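TetR-family transcriptional regulator (Pectobacterium atrosepticum, PDB 2HYT) probably binds DNA at cis-regulatory sites and acts as a transcriptional regulator of the TetR family. Local coordinates at residues 93-101 with 174-185. Residues are numbered along the deposited sequence; the frame is centred on the assembly and turned at random.
Sequences CRAYLEMAL and GNARLAQGVAAL. With EDO (1,2-ethanediol), chain E.
Leu-97 pushes its side chain as a knob into a hole made by Leu-178, Gly-181, Val-182 and Leu-185. Its CD1 lies over the backbone of Gly-181, 3.9 Å from the C atom, where there is no side chain to keep it off. The same methyl meets CD2 of Leu-185 at 4.0 Å. Leu-178 answers from the other helix. Its CG is anti to the backbone N (chi1 172°), and chi2 of 59° spreads the methyls, CD1 to Leu-97 and CD2 to Leu-101. CD1 of Leu-178 rests on the backbone of Leu-97, 3.6 Å from its C atom. CD2 of Leu-178 meets CD1 of Leu-101 at 3.4 Å, closer than usual for two carbons. The other methyl of Leu-101, CD2, sits directly on the backbone of Gly-174, 3.6 Å from the CA.

At the opposite end, CD2 of Leu-185 fits between Leu-97 and CB of Cys-93. Along one margin the arginine chain of Arg-94 crosses Val-182 at about a right angle, with its CD 3.5 Å from Val-182 CG1. The contact is aliphatic; the guanidinium goes on to a salt bridge with Glu-186. Of the Glu-98 side chain, CG lies near the methyls of Leu-178, and the backbone N is close to CD1. Its OE1 accepts a hydrogen bond from O2 of an ethanediol, 3.0 Å away, probably from the crystallisation liquor.

Leu-101 also touches Ile-168 of helix 150-170, while Leu-185 packs on Leu-156 of the second subunit. The axes of helix 93-98 and helix 174-185 run nearly antiparallel, at 160°, and approach to 10.0 Å. This is antiparallel helix packing with Leu-97 as a knob, joining helices 85-98 and 174-190 within the all-helical C-terminal domain of the TetR fold.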
ATOM      1  N   CYS A  93       9.002  -4.748  13.984  1.00 20.03           N
ATOM      2  CA  CYS A  93       9.038  -3.930  12.778  1.00 17.70           C
ATOM      3  C   CYS A  93      10.191  -4.340  11.844  1.00 19.82           C
ATOM      4  O   CYS A  93       9.986  -4.502  10.615  1.00 19.97           O
ATOM      5  CB  CYS A  93       9.107  -2.441  13.098  1.00 19.85           C
ATOM      6  SG  CYS A  93       7.658  -1.758  13.914  1.00 20.25           S
ATOM      7  N   ARG A  94      11.386  -4.534  12.395  1.00 20.07           N
ATOM      8  CA  ARG A  94      12.518  -4.978  11.569  1.00 19.92           C
ATOM      9  C   ARG A  94      12.259  -6.353  10.947  1.00 20.70           C
ATOM     10  O   ARG A  94      12.622  -6.614   9.805  1.00 20.92           O
ATOM     11  CB  ARG A  94      13.777  -5.038  12.396  1.00 21.14           C
ATOM     12  CG  ARG A  94      14.317  -3.678  12.768  1.00 28.28           C
ATOM     13  CD  ARG A  94      15.754  -3.780  13.327  1.00 31.18           C
ATOM     14  NE  ARG A  94      15.846  -4.673  14.492  1.00 37.62           N
ATOM     15  CZ  ARG A  94      15.827  -4.278  15.768  1.00 38.81           C
ATOM     16  NH1 ARG A  94      15.720  -3.000  16.103  1.00 40.85           N
ATOM     17  NH2 ARG A  94      15.923  -5.192  16.721  1.00 41.99           N
ATOM     18  N   ALA A  95      11.644  -7.242  11.725  1.00 19.60           N
ATOM     19  CA  ALA A  95      11.361  -8.603  11.258  1.00 19.89           C
ATOM     20  C   ALA A  95      10.432  -8.621  10.034  1.00 19.63           C
ATOM     21  O   ALA A  95      10.613  -9.411   9.092  1.00 20.31           O
ATOM     22  CB  ALA A  95      10.791  -9.434  12.398  1.00 21.16           C
ATOM     23  N   TYR A  96       9.482  -7.688   9.994  1.00 18.89           N
ATOM     24  CA  TYR A  96       8.619  -7.527   8.848  1.00 18.58           C
ATOM     25  C   TYR A  96       9.424  -7.242   7.568  1.00 18.33           C
ATOM     26  O   TYR A  96       9.155  -7.807   6.480  1.00 20.62           O
ATOM     27  CB  TYR A  96       7.590  -6.429   9.106  1.00 20.06           C
ATOM     28  CG  TYR A  96       6.548  -6.368   8.053  1.00 19.11           C
ATOM     29  CD1 TYR A  96       6.789  -5.665   6.858  1.00 16.79           C
ATOM     30  CD2 TYR A  96       5.312  -6.997   8.208  1.00 24.70           C
ATOM     31  CE1 TYR A  96       5.811  -5.629   5.856  1.00 21.41           C
ATOM     32  CE2 TYR A  96       4.346  -6.940   7.212  1.00 27.43           C
ATOM     33  CZ  TYR A  96       4.618  -6.253   6.028  1.00 27.87           C
ATOM     34  OH  TYR A  96       3.714  -6.130   4.987  1.00 32.73           O
ATOM     35  N   LEU A  97      10.400  -6.356   7.682  1.00 17.71           N
ATOM     36  CA  LEU A  97      11.285  -6.070   6.564  1.00 18.79           C
ATOM     37  C   LEU A  97      12.191  -7.255   6.226  1.00 18.55           C
ATOM     38  O   LEU A  97      12.416  -7.549   5.043  1.00 17.67           O
ATOM     39  CB  LEU A  97      12.145  -4.849   6.854  1.00 19.87           C
ATOM     40  CG  LEU A  97      11.402  -3.537   7.103  1.00 21.74           C
ATOM     41  CD1 LEU A  97      12.399  -2.368   7.129  1.00 20.17           C
ATOM     42  CD2 LEU A  97      10.313  -3.287   6.045  1.00 20.48           C
ATOM     43  N   GLU A  98      12.728  -7.902   7.254  1.00 17.75           N
ATOM     44  CA  GLU A  98      13.596  -9.093   7.081  1.00 18.69           C
ATOM     45  C   GLU A  98      12.852 -10.209   6.336  1.00 20.21           C
ATOM     46  O   GLU A  98      13.458 -10.929   5.525  1.00 18.95           O
ATOM     47  CB  GLU A  98      14.090  -9.596   8.432  1.00 21.07           C
ATOM     48  CG  GLU A  98      15.089  -8.669   9.046  1.00 20.19           C
ATOM     49  CD  GLU A  98      15.388  -8.930  10.515  1.00 30.08           C
ATOM     50  OE1 GLU A  98      14.668  -9.707  11.188  1.00 32.27           O
ATOM     51  OE2 GLU A  98      16.371  -8.314  10.989  1.00 36.87           O
HETATM   52  N   MSE A  99      11.542 -10.323   6.553  1.00 19.51           N
HETATM   53  CA  MSE A  99      10.724 -11.291   5.829  1.00 18.71           C
HETATM   54  C   MSE A  99      10.699 -11.071   4.331  1.00 17.38           C
HETATM   55  O   MSE A  99      10.464 -12.021   3.570  1.00 19.65           O
HETATM   56  CB  MSE A  99       9.322 -11.250   6.363  1.00 20.63           C
HETATM   57  CG  MSE A  99       9.182 -11.976   7.572  1.00 18.58           C
HETATM   58 SE   MSE A  99       7.376 -11.653   8.375  0.75 25.33          SE
HETATM   59  CE  MSE A  99       7.675 -12.805   9.823  1.00 29.78           C
ATOM     60  N   ALA A 100      10.979  -9.845   3.869  1.00 18.01           N
ATOM     61  CA  ALA A 100      10.976  -9.540   2.436  1.00 19.27           C
ATOM     62  C   ALA A 100      12.096 -10.255   1.674  1.00 19.34           C
ATOM     63  O   ALA A 100      12.096 -10.245   0.446  1.00 22.88           O
ATOM     64  CB  ALA A 100      11.087  -8.050   2.199  1.00 20.67           C
ATOM     65  N   LEU A 101      13.060 -10.814   2.391  1.00 19.43           N
ATOM     66  CA  LEU A 101      14.135 -11.591   1.744  1.00 21.27           C
ATOM     67  C   LEU A 101      13.914 -13.092   1.849  1.00 21.47           C
ATOM     68  O   LEU A 101      14.703 -13.874   1.298  1.00 22.04           O
ATOM     69  CB  LEU A 101      15.486 -11.228   2.326  1.00 22.71           C
ATOM     70  CG  LEU A 101      15.927  -9.759   2.148  1.00 23.51           C
ATOM     71  CD1 LEU A 101      17.382  -9.563   2.658  1.00 25.01           C
ATOM     72  CD2 LEU A 101      15.769  -9.285   0.701  1.00 26.86           C
ATOM     73  N   GLY A 174      18.501  -7.176  -2.704  1.00 30.84           N
ATOM     74  CA  GLY A 174      17.621  -7.123  -1.557  1.00 27.34           C
ATOM     75  C   GLY A 174      18.383  -7.023  -0.250  1.00 23.54           C
ATOM     76  O   GLY A 174      17.940  -6.346   0.673  1.00 21.66           O
ATOM     77  N   ASN A 175      19.529  -7.702  -0.124  1.00 22.21           N
ATOM     78  CA  ASN A 175      20.287  -7.619   1.121  1.00 21.44           C
ATOM     79  C   ASN A 175      20.720  -6.206   1.460  1.00 20.41           C
ATOM     80  O   ASN A 175      20.582  -5.743   2.615  1.00 21.78           O
ATOM     81  CB  ASN A 175      21.535  -8.492   1.030  1.00 24.80           C
ATOM     82  CG  ASN A 175      21.216  -9.959   0.961  1.00 34.61           C
ATOM     83  OD1 ASN A 175      20.407 -10.461   1.736  1.00 37.29           O
ATOM     84  ND2 ASN A 175      21.878 -10.665   0.043  1.00 40.22           N
ATOM     85  N   ALA A 176      21.206  -5.505   0.440  1.00 20.72           N
ATOM     86  CA  ALA A 176      21.605  -4.088   0.568  1.00 21.85           C
ATOM     87  C   ALA A 176      20.398  -3.228   0.964  1.00 21.08           C
ATOM     88  O   ALA A 176      20.463  -2.432   1.908  1.00 20.25           O
ATOM     89  CB  ALA A 176      22.207  -3.593  -0.717  1.00 22.55           C
ATOM     90  N   ARG A 177      19.302  -3.389   0.233  1.00 20.12           N
ATOM     91  CA  ARG A 177      18.086  -2.602   0.501  1.00 19.37           C
ATOM     92  C   ARG A 177      17.564  -2.891   1.903  1.00 18.70           C
ATOM     93  O   ARG A 177      17.108  -1.973   2.607  1.00 19.71           O
ATOM     94  CB  ARG A 177      16.994  -2.906  -0.526  1.00 20.43           C
ATOM     95  CG  ARG A 177      17.335  -2.333  -1.879  1.00 22.19           C
ATOM     96  CD  ARG A 177      16.135  -2.230  -2.756  1.00 26.12           C
ATOM     97  NE  ARG A 177      16.508  -1.557  -3.981  1.00 27.13           N
ATOM     98  CZ  ARG A 177      15.675  -1.198  -4.952  1.00 32.86           C
ATOM     99  NH1 ARG A 177      14.406  -1.470  -4.870  1.00 24.30           N
ATOM    100  NH2 ARG A 177      16.135  -0.573  -6.039  1.00 33.27           N
ATOM    101  N   LEU A 178      17.595  -4.147   2.321  1.00 19.35           N
ATOM    102  CA  LEU A 178      17.149  -4.443   3.704  1.00 17.40           C
ATOM    103  C   LEU A 178      17.885  -3.627   4.789  1.00 18.65           C
ATOM    104  O   LEU A 178      17.262  -3.059   5.695  1.00 18.50           O
ATOM    105  CB  LEU A 178      17.220  -5.957   3.999  1.00 18.73           C
ATOM    106  CG  LEU A 178      16.966  -6.405   5.437  1.00 19.88           C
ATOM    107  CD1 LEU A 178      15.565  -5.973   5.918  1.00 21.37           C
ATOM    108  CD2 LEU A 178      17.159  -7.914   5.618  1.00 19.54           C
ATOM    109  N   ALA A 179      19.216  -3.584   4.726  1.00 17.10           N
ATOM    110  CA  ALA A 179      19.995  -2.801   5.683  1.00 20.38           C
ATOM    111  C   ALA A 179      19.620  -1.309   5.657  1.00 19.75           C
ATOM    112  O   ALA A 179      19.457  -0.638   6.683  1.00 18.26           O
ATOM    113  CB  ALA A 179      21.494  -2.980   5.365  1.00 23.39           C
ATOM    114  N   GLN A 180      19.480  -0.782   4.457  1.00 21.39           N
ATOM    115  CA  GLN A 180      19.059   0.623   4.253  1.00 20.31           C
ATOM    116  C   GLN A 180      17.678   0.870   4.818  1.00 18.40           C
ATOM    117  O   GLN A 180      17.442   1.890   5.470  1.00 19.73           O
ATOM    118  CB  GLN A 180      19.087   0.987   2.782  1.00 19.00           C
ATOM    119  CG  GLN A 180      20.503   0.997   2.204  1.00 19.40           C
ATOM    120  CD  GLN A 180      20.536   1.168   0.736  1.00 22.02           C
ATOM    121  OE1 GLN A 180      19.671   0.655   0.011  1.00 24.95           O
ATOM    122  NE2 GLN A 180      21.554   1.915   0.252  1.00 29.97           N
ATOM    123  N   GLY A 181      16.767  -0.052   4.548  1.00 19.61           N
ATOM    124  CA  GLY A 181      15.409   0.066   5.081  1.00 18.45           C
ATOM    125  C   GLY A 181      15.343   0.070   6.587  1.00 19.53           C
ATOM    126  O   GLY A 181      14.652   0.895   7.210  1.00 20.96           O
ATOM    127  N   VAL A 182      16.087  -0.854   7.187  1.00 17.37           N
ATOM    128  CA  VAL A 182      16.102  -0.952   8.627  1.00 19.56           C
ATOM    129  C   VAL A 182      16.702   0.305   9.229  1.00 20.12           C
ATOM    130  O   VAL A 182      16.197   0.822  10.222  1.00 21.19           O
ATOM    131  CB  VAL A 182      16.843  -2.196   9.093  1.00 21.67           C
ATOM    132  CG1 VAL A 182      17.161  -2.100  10.559  1.00 22.85           C
ATOM    133  CG2 VAL A 182      15.987  -3.459   8.813  1.00 19.29           C
ATOM    134  N   ALA A 183      17.784   0.816   8.637  1.00 19.31           N
ATOM    135  CA  ALA A 183      18.413   2.028   9.193  1.00 20.27           C
ATOM    136  C   ALA A 183      17.467   3.210   9.092  1.00 21.32           C
ATOM    137  O   ALA A 183      17.403   4.020   9.996  1.00 23.43           O
ATOM    138  CB  ALA A 183      19.738   2.339   8.498  1.00 20.84           C
ATOM    139  N   ALA A 184      16.774   3.349   7.961  1.00 18.72           N
ATOM    140  CA  ALA A 184      15.846   4.484   7.790  1.00 18.66           C
ATOM    141  C   ALA A 184      14.662   4.321   8.771  1.00 20.35           C
ATOM    142  O   ALA A 184      14.206   5.270   9.397  1.00 21.89           O
ATOM    143  CB  ALA A 184      15.364   4.539   6.357  1.00 21.20           C
ATOM    144  N   LEU A 185      14.163   3.094   8.873  1.00 19.86           N
ATOM    145  CA  LEU A 185      13.051   2.797   9.782  1.00 19.51           C
ATOM    146  C   LEU A 185      13.358   3.268  11.212  1.00 20.76           C
ATOM    147  O   LEU A 185      12.498   3.839  11.910  1.00 21.91           O
ATOM    148  CB  LEU A 185      12.769   1.307   9.760  1.00 22.52           C
ATOM    149  CG  LEU A 185      11.728   0.790  10.750  1.00 21.91           C
ATOM    150  CD1 LEU A 185      10.324   1.329  10.428  1.00 22.89           C
ATOM    151  CD2 LEU A 185      11.749  -0.753  10.715  1.00 22.47           C
TER
HETATM  152  C1  EDO E 200      11.573 -13.135  10.826  1.00 51.81           C
HETATM  153  O1  EDO E 200      11.351 -13.318  12.233  1.00 43.96           O
HETATM  154  C2  EDO E 200      12.496 -11.984  10.499  1.00 41.24           C
HETATM  155  O2  EDO E 200      13.847 -12.463  10.420  1.00 52.17           O